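Local coordinates for conserved hypothetical protein (PDB 1YLL) that is of unknown function but belongs to the cupin-clan HutD family and is possibly linked to histidine utilisation, at residues R109-I114 with L124-V129; S140-F145 with Q178-T183; I29-G34 with D38-R43. All blocks are in the same frame, centred on the assembly; numbering follows the deposited sequence.

Contact 1: residues R109-I114 with L124-V129; sequences RDFNLI and LQWLRV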
loop_
_atom_site.group_PDB
_atom_site.type_symbol
_atom_site.label_atom_id
_atom_site.label_comp_id
_atom_site.label_asym_id
_atom_site.label_seq_id
_atom_site.Cartn_x
_atom_site.Cartn_y
_atom_site.Cartn_z
ATOM N N ARG D 109 20.721 -11.702 23.529
ATOM C CA ARG D 109 20.999 -10.813 22.406
ATOM C C ARG D 109 20.201 -9.586 22.780
ATOM O O ARG D 109 19.092 -9.683 23.332
ATOM C CB ARG D 109 20.474 -11.355 21.075
ATOM C CG ARG D 109 21.131 -12.665 20.653
ATOM C CD ARG D 109 20.908 -12.931 19.162
ATOM N NE ARG D 109 21.867 -12.175 18.354
ATOM C CZ ARG D 109 21.725 -11.933 17.053
ATOM N NH1 ARG D 109 20.661 -12.384 16.417
ATOM N NH2 ARG D 109 22.648 -11.247 16.391
ATOM N N ASP D 110 20.768 -8.416 22.512
ATOM C CA ASP D 110 20.069 -7.197 22.844
ATOM C C ASP D 110 20.056 -6.255 21.649
ATOM O O ASP D 110 20.708 -6.506 20.633
ATOM C CB ASP D 110 20.685 -6.493 24.067
ATOM C CG ASP D 110 22.142 -6.149 23.898
ATOM O OD1 ASP D 110 22.594 -5.808 22.771
ATOM O OD2 ASP D 110 22.844 -6.194 24.932
ATOM N N PHE D 111 19.247 -5.215 21.779
ATOM C CA PHE D 111 19.070 -4.199 20.754
ATOM C C PHE D 111 19.480 -2.898 21.460
ATOM O O PHE D 111 18.969 -2.592 22.546
ATOM C CB PHE D 111 17.593 -4.214 20.377
ATOM C CG PHE D 111 17.197 -3.158 19.405
ATOM C CD1 PHE D 111 17.664 -3.195 18.077
ATOM C CD2 PHE D 111 16.338 -2.146 19.787
ATOM C CE1 PHE D 111 17.271 -2.221 17.169
ATOM C CE2 PHE D 111 15.938 -1.167 18.869
ATOM C CZ PHE D 111 16.409 -1.207 17.569
ATOM N N ASN D 112 20.377 -2.134 20.828
ATOM C CA ASN D 112 20.935 -0.950 21.476
ATOM C C ASN D 112 20.819 0.298 20.660
ATOM O O ASN D 112 21.174 0.266 19.501
ATOM C CB ASN D 112 22.450 -1.149 21.670
ATOM C CG ASN D 112 22.803 -1.954 22.901
ATOM O OD1 ASN D 112 22.637 -1.486 24.025
ATOM N ND2 ASN D 112 23.308 -3.164 22.692
ATOM N N LEU D 113 20.369 1.400 21.278
ATOM C CA LEU D 113 20.384 2.703 20.596
ATOM C C LEU D 113 21.398 3.497 21.426
ATOM O O LEU D 113 21.297 3.497 22.632
ATOM C CB LEU D 113 19.039 3.433 20.758
ATOM C CG LEU D 113 18.599 4.599 19.845
ATOM C CD1 LEU D 113 17.877 5.646 20.634
ATOM C CD2 LEU D 113 19.711 5.174 19.011
ATOM N N ILE D 114 22.386 4.115 20.786
ATOM C CA ILE D 114 23.330 4.965 21.516
ATOM C C ILE D 114 23.305 6.280 20.748
ATOM O O ILE D 114 23.480 6.267 19.538
ATOM C CB ILE D 114 24.738 4.349 21.486
ATOM C CG1 ILE D 114 24.675 2.945 22.109
ATOM C CG2 ILE D 114 25.773 5.259 22.228
ATOM C CD1 ILE D 114 26.002 2.220 22.130
ATOM N N LEU D 124 11.876 6.056 21.460
ATOM C CA LEU D 124 12.040 4.643 21.189
ATOM C C LEU D 124 10.863 3.922 21.794
ATOM O O LEU D 124 10.562 4.106 22.991
ATOM C CB LEU D 124 13.353 4.122 21.798
ATOM C CG LEU D 124 13.625 2.625 21.564
ATOM C CD1 LEU D 124 15.163 2.381 21.472
ATOM C CD2 LEU D 124 12.982 1.719 22.653
ATOM N N GLN D 125 10.195 3.090 20.984
ATOM C CA GLN D 125 9.044 2.360 21.505
ATOM C C GLN D 125 8.832 1.000 20.839
ATOM O O GLN D 125 8.845 0.906 19.629
ATOM C CB GLN D 125 7.760 3.189 21.300
ATOM C CG GLN D 125 6.502 2.488 21.842
ATOM C CD GLN D 125 5.267 3.322 21.826
ATOM O OE1 GLN D 125 5.206 4.343 21.166
ATOM N NE2 GLN D 125 4.243 2.879 22.572
ATOM N N TRP D 126 8.651 -0.038 21.649
ATOM C CA TRP D 126 8.348 -1.380 21.125
ATOM C C TRP D 126 6.856 -1.416 20.846
ATOM O O TRP D 126 6.065 -1.020 21.688
ATOM C CB TRP D 126 8.702 -2.441 22.180
ATOM C CG TRP D 126 10.153 -2.725 22.179
ATOM C CD1 TRP D 126 11.114 -2.190 23.036
ATOM C CD2 TRP D 126 10.857 -3.567 21.277
ATOM N NE1 TRP D 126 12.339 -2.669 22.716
ATOM C CE2 TRP D 126 12.229 -3.510 21.635
ATOM C CE3 TRP D 126 10.474 -4.363 20.195
ATOM C CZ2 TRP D 126 13.211 -4.223 20.944
ATOM C CZ3 TRP D 126 11.448 -5.070 19.511
ATOM C CH2 TRP D 126 12.795 -5.002 19.883
ATOM N N LEU D 127 6.499 -1.862 19.634
ATOM C CA LEU D 127 5.100 -1.938 19.204
ATOM C C LEU D 127 4.801 -3.344 18.705
ATOM O O LEU D 127 5.589 -3.910 17.966
ATOM C CB LEU D 127 4.893 -0.949 18.065
ATOM C CG LEU D 127 5.139 0.528 18.417
ATOM C CD1 LEU D 127 5.292 1.361 17.136
ATOM C CD2 LEU D 127 4.006 1.031 19.272
ATOM N N ARG D 128 3.647 -3.905 19.096
ATOM C CA ARG D 128 3.299 -5.242 18.601
ATOM C C ARG D 128 2.308 -4.991 17.479
ATOM O O ARG D 128 1.215 -4.460 17.725
ATOM C CB ARG D 128 2.631 -6.097 19.673
ATOM C CG ARG D 128 2.480 -7.568 19.249
ATOM C CD ARG D 128 1.927 -8.425 20.390
ATOM N NE ARG D 128 2.032 -9.860 20.118
ATOM C CZ ARG D 128 0.997 -10.660 19.874
ATOM N NH1 ARG D 128 1.198 -11.952 19.648
ATOM N NH2 ARG D 128 -0.235 -10.166 19.845
ATOM N N VAL D 129 2.701 -5.345 16.264
ATOM C CA VAL D 129 1.852 -5.149 15.096
ATOM C C VAL D 129 0.899 -6.347 14.979
ATOM O O VAL D 129 1.316 -7.454 14.673
ATOM C CB VAL D 129 2.688 -5.020 13.804
ATOM C CG1 VAL D 129 1.755 -4.761 12.625
ATOM C CG2 VAL D 129 3.677 -3.861 13.920
#
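With CG trans to the backbone N (chi1 176°), the Phe111 side chain swings its ring toward strand 124-129, while Trp126 has CG trans to its carbonyl carbon, which carries the indole toward Phe111. The touching atoms are CD2 of Phe111 and CZ2 of Trp126, 3.9 Å apart. The two rings lean obliquely on one another, with planes at 68°. Beside them Leu124 reaches over with one branch: its CD1 lies 4.1 Å from Leu113 CB and also touches Phe111 CE2, so a single methyl meets two residues of strand 109-114. The strands belong to different antiparallel sheets and run at 153° to each other. Their axes come no closer than 10.5 Å, the spacing of facing layers rather than of paired neighbours, consistent with a seam between the N- and C-terminal cupin halves of a HutD protein. At Leu124 the sheet runs on into a strand of a neighbouring subunit. The polar end of the indole is satisfied, as Trp126 NE1 is hydrogen-bonded to Ser66 OG on strand 62-69. Phe145 stacks on Phe111 on the same side of the ring plane as Trp126 and also touches the indole; the Leu124 methyl comes from the other side.

Contact 2: residues S140-F145 with Q178-T183; sequences STLLLF and QHWRLT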
loop_
_atom_site.group_PDB
_atom_site.type_symbol
_atom_site.label_atom_id
_atom_site.label_comp_id
_atom_site.label_asym_id
_atom_site.label_seq_id
_atom_site.Cartn_x
_atom_site.Cartn_y
_atom_site.Cartn_z
ATOM N N SER D 140 12.627 13.376 11.399
ATOM C CA SER D 140 13.417 13.356 10.178
ATOM C C SER D 140 14.078 12.008 9.963
ATOM O O SER D 140 14.354 11.623 8.833
ATOM C CB SER D 140 14.483 14.440 10.234
ATOM O OG SER D 140 15.379 14.209 11.293
ATOM N N THR D 141 14.362 11.295 11.054
ATOM C CA THR D 141 14.956 9.971 10.909
ATOM C C THR D 141 14.111 8.911 11.597
ATOM O O THR D 141 13.691 9.107 12.743
ATOM C CB THR D 141 16.372 9.927 11.501
ATOM O OG1 THR D 141 17.255 10.707 10.679
ATOM C CG2 THR D 141 16.888 8.479 11.551
ATOM N N LEU D 142 13.806 7.835 10.877
ATOM C CA LEU D 142 13.075 6.713 11.456
ATOM C C LEU D 142 13.846 5.409 11.237
ATOM O O LEU D 142 14.232 5.080 10.125
ATOM C CB LEU D 142 11.645 6.565 10.884
ATOM C CG LEU D 142 10.971 5.208 11.229
ATOM C CD1 LEU D 142 10.678 5.134 12.727
ATOM C CD2 LEU D 142 9.671 5.003 10.475
ATOM N N LEU D 143 14.103 4.678 12.322
ATOM C CA LEU D 143 14.728 3.380 12.214
ATOM C C LEU D 143 13.618 2.451 12.725
ATOM O O LEU D 143 13.110 2.619 13.837
ATOM C CB LEU D 143 15.963 3.291 13.124
ATOM C CG LEU D 143 17.023 4.346 12.808
ATOM C CD1 LEU D 143 18.075 4.406 13.910
ATOM C CD2 LEU D 143 17.626 3.994 11.463
ATOM N N LEU D 144 13.188 1.491 11.906
ATOM C CA LEU D 144 12.109 0.598 12.336
ATOM C C LEU D 144 12.657 -0.828 12.301
ATOM O O LEU D 144 12.851 -1.404 11.232
ATOM C CB LEU D 144 10.895 0.758 11.393
ATOM C CG LEU D 144 9.571 0.122 11.793
ATOM C CD1 LEU D 144 9.715 -1.374 11.814
ATOM C CD2 LEU D 144 9.108 0.624 13.169
ATOM N N PHE D 145 12.956 -1.368 13.481
ATOM C CA PHE D 145 13.564 -2.679 13.616
ATOM C C PHE D 145 12.512 -3.749 13.839
ATOM O O PHE D 145 11.668 -3.585 14.693
ATOM C CB PHE D 145 14.491 -2.661 14.828
ATOM C CG PHE D 145 15.111 -3.998 15.145
ATOM C CD1 PHE D 145 16.200 -4.458 14.425
ATOM C CD2 PHE D 145 14.601 -4.779 16.196
ATOM C CE1 PHE D 145 16.795 -5.685 14.738
ATOM C CE2 PHE D 145 15.194 -6.016 16.526
ATOM C CZ PHE D 145 16.272 -6.462 15.811
ATOM N N GLN D 178 4.766 12.767 8.374
ATOM C CA GLN D 178 4.733 11.491 7.686
ATOM C C GLN D 178 3.673 10.565 8.237
ATOM O O GLN D 178 3.450 10.510 9.458
ATOM C CB GLN D 178 6.089 10.777 7.819
ATOM C CG GLN D 178 7.328 11.646 7.515
ATOM C CD GLN D 178 7.366 12.136 6.058
ATOM O OE1 GLN D 178 7.811 13.259 5.777
ATOM N NE2 GLN D 178 6.906 11.305 5.145
ATOM N N HIS D 179 3.035 9.810 7.355
ATOM C CA HIS D 179 2.039 8.846 7.783
ATOM C C HIS D 179 2.610 7.454 7.560
ATOM O O HIS D 179 2.795 7.004 6.428
ATOM C CB HIS D 179 0.712 9.006 7.018
ATOM C CG HIS D 179 -0.368 8.120 7.540
ATOM N ND1 HIS D 179 -1.537 7.879 6.848
ATOM C CD2 HIS D 179 -0.448 7.390 8.681
ATOM C CE1 HIS D 179 -2.288 7.035 7.539
ATOM N NE2 HIS D 179 -1.648 6.724 8.656
ATOM N N TRP D 180 2.936 6.781 8.658
ATOM C CA TRP D 180 3.511 5.443 8.624
ATOM C C TRP D 180 2.497 4.371 8.993
ATOM O O TRP D 180 1.808 4.496 10.007
ATOM C CB TRP D 180 4.669 5.326 9.639
ATOM C CG TRP D 180 5.838 6.186 9.354
ATOM C CD1 TRP D 180 6.140 7.399 9.916
ATOM C CD2 TRP D 180 6.904 5.874 8.464
ATOM N NE1 TRP D 180 7.336 7.850 9.429
ATOM C CE2 TRP D 180 7.829 6.936 8.534
ATOM C CE3 TRP D 180 7.164 4.790 7.611
ATOM C CZ2 TRP D 180 9.010 6.950 7.781
ATOM C CZ3 TRP D 180 8.358 4.803 6.851
ATOM C CH2 TRP D 180 9.252 5.873 6.950
ATOM N N ARG D 181 2.438 3.294 8.207
ATOM C CA ARG D 181 1.523 2.203 8.497
ATOM C C ARG D 181 2.246 0.865 8.412
ATOM O O ARG D 181 2.976 0.618 7.465
ATOM C CB ARG D 181 0.330 2.206 7.533
ATOM C CG ARG D 181 -0.667 1.075 7.867
ATOM C CD ARG D 181 -1.826 1.002 6.874
ATOM N NE ARG D 181 -2.558 2.255 6.795
ATOM C CZ ARG D 181 -3.283 2.768 7.786
ATOM N NH1 ARG D 181 -3.386 2.127 8.946
ATOM N NH2 ARG D 181 -3.899 3.933 7.618
ATOM N N LEU D 182 2.074 0.013 9.417
ATOM C CA LEU D 182 2.712 -1.289 9.403
ATOM C C LEU D 182 1.615 -2.332 9.399
ATOM O O LEU D 182 0.574 -2.164 10.042
ATOM C CB LEU D 182 3.549 -1.503 10.660
ATOM C CG LEU D 182 4.563 -0.399 10.957
ATOM C CD1 LEU D 182 5.246 -0.750 12.271
ATOM C CD2 LEU D 182 5.559 -0.266 9.872
ATOM N N THR D 183 1.868 -3.422 8.695
ATOM C CA THR D 183 0.902 -4.498 8.643
ATOM C C THR D 183 1.619 -5.838 8.813
ATOM O O THR D 183 2.788 -5.975 8.450
ATOM C CB THR D 183 0.146 -4.458 7.319
ATOM O OG1 THR D 183 -0.775 -5.549 7.277
ATOM C CG2 THR D 183 1.100 -4.557 6.173
#
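Leu142 drives its CD2 methyl straight onto the indole of Trp180, the two side chains meeting head-on. The methyl carbon stands 3.3 Å from the centroid of the six-membered ring and only 13° off the ring normal, a CH-pi contact over the centre of one face; Leu142 CD2 is equally close, 3.3 Å, to Trp180 CE2. This is the tight part of the contact. Leu142 CB adds a lighter touch at 4.1 Å from Trp180 CZ2. Chi1 of -65° points the indole at the facing strand and chi2 of 99° turns its flat side to the leucine; Trp135 stacks on the ring and Leu169 and Ala171 touch it, which probably limits its movement. The other pair is looser: Leu144 and Leu182 pass alongside, heading opposite ways, and meet through a single methyl pair, Leu144 CD2 and Leu182 CD1, 4.2 Å apart, with Val190 touching both. On the far side of strand 178-183, turned from strand 140-145, lie the partly exposed His179, Arg181 and Thr183; there His179 stacks on His136 and hydrogen-bonds to Asp134. Alternation along residues 179-183 thus separates an apolar inner side from a more hydrophilic outer one, as expected where two antiparallel sheets close on each other in a cupin-type beta-barrel.

Contact 3: residues I29-G34 with D38-R43; sequences IARDGG and DGFGWR
Asp32 and the backbone of residues 41-42 form the main hydrogen-bonded link between the two sides of this hairpin end. With chi1 at 62°, Asp32 CG sits between its backbone N and carbonyl carbon, which turns OD2 onto two N-H groups: Gly41 N at 2.7 Å, on the syn side, and Trp42 N at 3.1 Å, from well above the carboxylate plane. The backbone answers in the other direction, Asp32 N donating to Trp42 O at 3.2 Å. Arg31 NH1 bends back to Gly34 O at 2.9 Å, in a bond lying out of the carbonyl plane, and also bonds Gly36 O. Gly33 O, buried here, has no hydrogen-bonding partner in the model. Further along, Arg31 and Arg43 form an antiparallel non-hydrogen-bonded pair, and Ile29 and Ala30 both face Leu44 in a classic beta bulge.

The indole of Trp42 lies against the peptide between Arg31 and Asp32, and Asp32 CB sits 3.6 Å from the centroid of the five-membered ring, a CH-pi contact over its face. Phe40 CD2 lies over one face of the Arg31 guanidinium, whose NH1 sits at the edge of the Phe40 ring, the planes at 73°; Arg43 CB covers one face of that ring.

Among charged groups, Arg31 NH2 and Arg43 NE are 4.1 Å apart, yet each arginine has a salt bridge to Glu28, whose carboxylate probably offsets the like charges. The double acceptance at Asp32 OD2 would likewise favour an ionised carboxylate, pinning the turn to the start of strand 42-49.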
loop_
_atom_site.group_PDB
_atom_site.type_symbol
_atom_site.label_atom_id
_atom_site.label_comp_id
_atom_site.label_asym_id
_atom_site.label_seq_id
_atom_site.Cartn_x
_atom_site.Cartn_y
_atom_site.Cartn_z
ATOM N N ILE D 29 23.941 -2.006 13.049
ATOM C CA ILE D 29 22.901 -1.919 12.036
ATOM C C ILE D 29 23.080 -0.659 11.207
ATOM O O ILE D 29 23.044 -0.706 9.969
ATOM C CB ILE D 29 21.505 -1.897 12.714
ATOM C CG1 ILE D 29 21.289 -3.224 13.465
ATOM C CG2 ILE D 29 20.405 -1.667 11.667
ATOM C CD1 ILE D 29 20.018 -3.245 14.287
ATOM N N ALA D 30 23.289 0.463 11.888
ATOM C CA ALA D 30 23.414 1.728 11.197
ATOM C C ALA D 30 23.950 2.833 12.098
ATOM O O ALA D 30 23.895 2.729 13.323
ATOM C CB ALA D 30 22.023 2.128 10.686
ATOM N N ARG D 31 24.476 3.896 11.493
ATOM C CA ARG D 31 24.919 5.072 12.245
ATOM C C ARG D 31 24.649 6.272 11.336
ATOM O O ARG D 31 24.494 6.100 10.128
ATOM C CB ARG D 31 26.405 5.026 12.591
ATOM C CG ARG D 31 27.299 5.011 11.374
ATOM C CD ARG D 31 28.736 5.196 11.823
ATOM N NE ARG D 31 29.157 4.123 12.729
ATOM C CZ ARG D 31 30.210 4.201 13.530
ATOM N NH1 ARG D 31 30.963 5.296 13.538
ATOM N NH2 ARG D 31 30.481 3.212 14.364
ATOM N N ASP D 32 24.569 7.468 11.907
ATOM C CA ASP D 32 24.331 8.623 11.066
ATOM C C ASP D 32 25.570 8.916 10.238
ATOM O O ASP D 32 25.467 9.283 9.062
ATOM C CB ASP D 32 23.932 9.865 11.874
ATOM C CG ASP D 32 25.005 10.326 12.853
ATOM O OD1 ASP D 32 25.104 11.567 13.063
ATOM O OD2 ASP D 32 25.727 9.492 13.427
ATOM N N GLY D 33 26.729 8.735 10.852
ATOM C CA GLY D 33 27.991 8.985 10.172
ATOM C C GLY D 33 29.109 9.057 11.197
ATOM O O GLY D 33 28.924 8.691 12.360
ATOM N N GLY D 34 30.278 9.529 10.785
ATOM C CA GLY D 34 31.392 9.611 11.717
ATOM C C GLY D 34 32.152 8.299 11.842
ATOM O O GLY D 34 31.634 7.222 11.532
ATOM N N ASP D 38 33.368 6.605 18.915
ATOM C CA ASP D 38 33.238 7.875 19.625
ATOM C C ASP D 38 32.988 9.028 18.656
ATOM O O ASP D 38 32.946 10.183 19.065
ATOM C CB ASP D 38 34.499 8.168 20.453
ATOM C CG ASP D 38 35.757 8.304 19.601
ATOM O OD1 ASP D 38 35.714 8.025 18.377
ATOM O OD2 ASP D 38 36.804 8.692 20.172
ATOM N N GLY D 39 32.815 8.704 17.375
ATOM C CA GLY D 39 32.592 9.736 16.372
ATOM C C GLY D 39 31.230 9.831 15.729
ATOM O O GLY D 39 31.017 10.681 14.867
ATOM N N PHE D 40 30.288 8.983 16.139
ATOM C CA PHE D 40 28.960 9.053 15.542
ATOM C C PHE D 40 27.989 9.912 16.334
ATOM O O PHE D 40 28.243 10.266 17.473
ATOM C CB PHE D 40 28.369 7.637 15.405
ATOM C CG PHE D 40 28.224 6.890 16.720
ATOM C CD1 PHE D 40 27.159 7.142 17.601
ATOM C CD2 PHE D 40 29.181 5.943 17.083
ATOM C CE1 PHE D 40 27.061 6.451 18.839
ATOM C CE2 PHE D 40 29.100 5.262 18.293
ATOM C CZ PHE D 40 28.031 5.519 19.175
ATOM N N GLY D 41 26.873 10.264 15.703
ATOM C CA GLY D 41 25.822 11.018 16.373
ATOM C C GLY D 41 24.829 10.041 16.995
ATOM O O GLY D 41 24.307 10.260 18.083
ATOM N N TRP D 42 24.535 8.969 16.277
ATOM C CA TRP D 42 23.678 7.922 16.823
ATOM C C TRP D 42 24.111 6.631 16.150
ATOM O O TRP D 42 24.677 6.629 15.041
ATOM C CB TRP D 42 22.168 8.189 16.620
ATOM C CG TRP D 42 21.729 8.418 15.211
ATOM C CD1 TRP D 42 21.395 9.620 14.644
ATOM C CD2 TRP D 42 21.540 7.432 14.195
ATOM N NE1 TRP D 42 21.014 9.443 13.349
ATOM C CE2 TRP D 42 21.098 8.111 13.035
ATOM C CE3 TRP D 42 21.701 6.035 14.146
ATOM C CZ2 TRP D 42 20.821 7.445 11.822
ATOM C CZ3 TRP D 42 21.419 5.378 12.948
ATOM C CH2 TRP D 42 20.990 6.080 11.801
ATOM N N ARG D 43 23.898 5.533 16.858
ATOM C CA ARG D 43 24.252 4.224 16.363
ATOM C C ARG D 43 23.232 3.216 16.873
ATOM O O ARG D 43 22.838 3.261 18.049
ATOM C CB ARG D 43 25.625 3.824 16.888
ATOM C CG ARG D 43 26.093 2.466 16.483
ATOM C CD ARG D 43 27.556 2.342 16.857
ATOM N NE ARG D 43 28.057 0.971 16.828
ATOM C CZ ARG D 43 27.967 0.107 17.838
ATOM N NH1 ARG D 43 28.476 -1.110 17.703
ATOM N NH2 ARG D 43 27.356 0.433 18.963
#

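In the fold
Contact 3 comes first along the chain, followed by contact 1 and then contact 2. Contacts 1 and 3 share the six-stranded sheet, where strands 42-49 and 108-115 are neighbours; their centres are about 17 Å apart. Contacts 1 and 2 both reach the five-stranded sheet, through strands 120-129 and 141-146, with centres about 13 Å apart. Contact 2 then extends to the sheet holding strand 178-184, its centre about 19 Å from that of contact 3. Phe145 connects all three contacts, packing on Phe111, Trp126 and Ile29, while Leu143 and Thr141 touch Trp42. Contacts 1 and 2 thus join sheets by apolar packing, whereas contact 3 ties together one hairpin; contact 1 lies nearest the chain's centre.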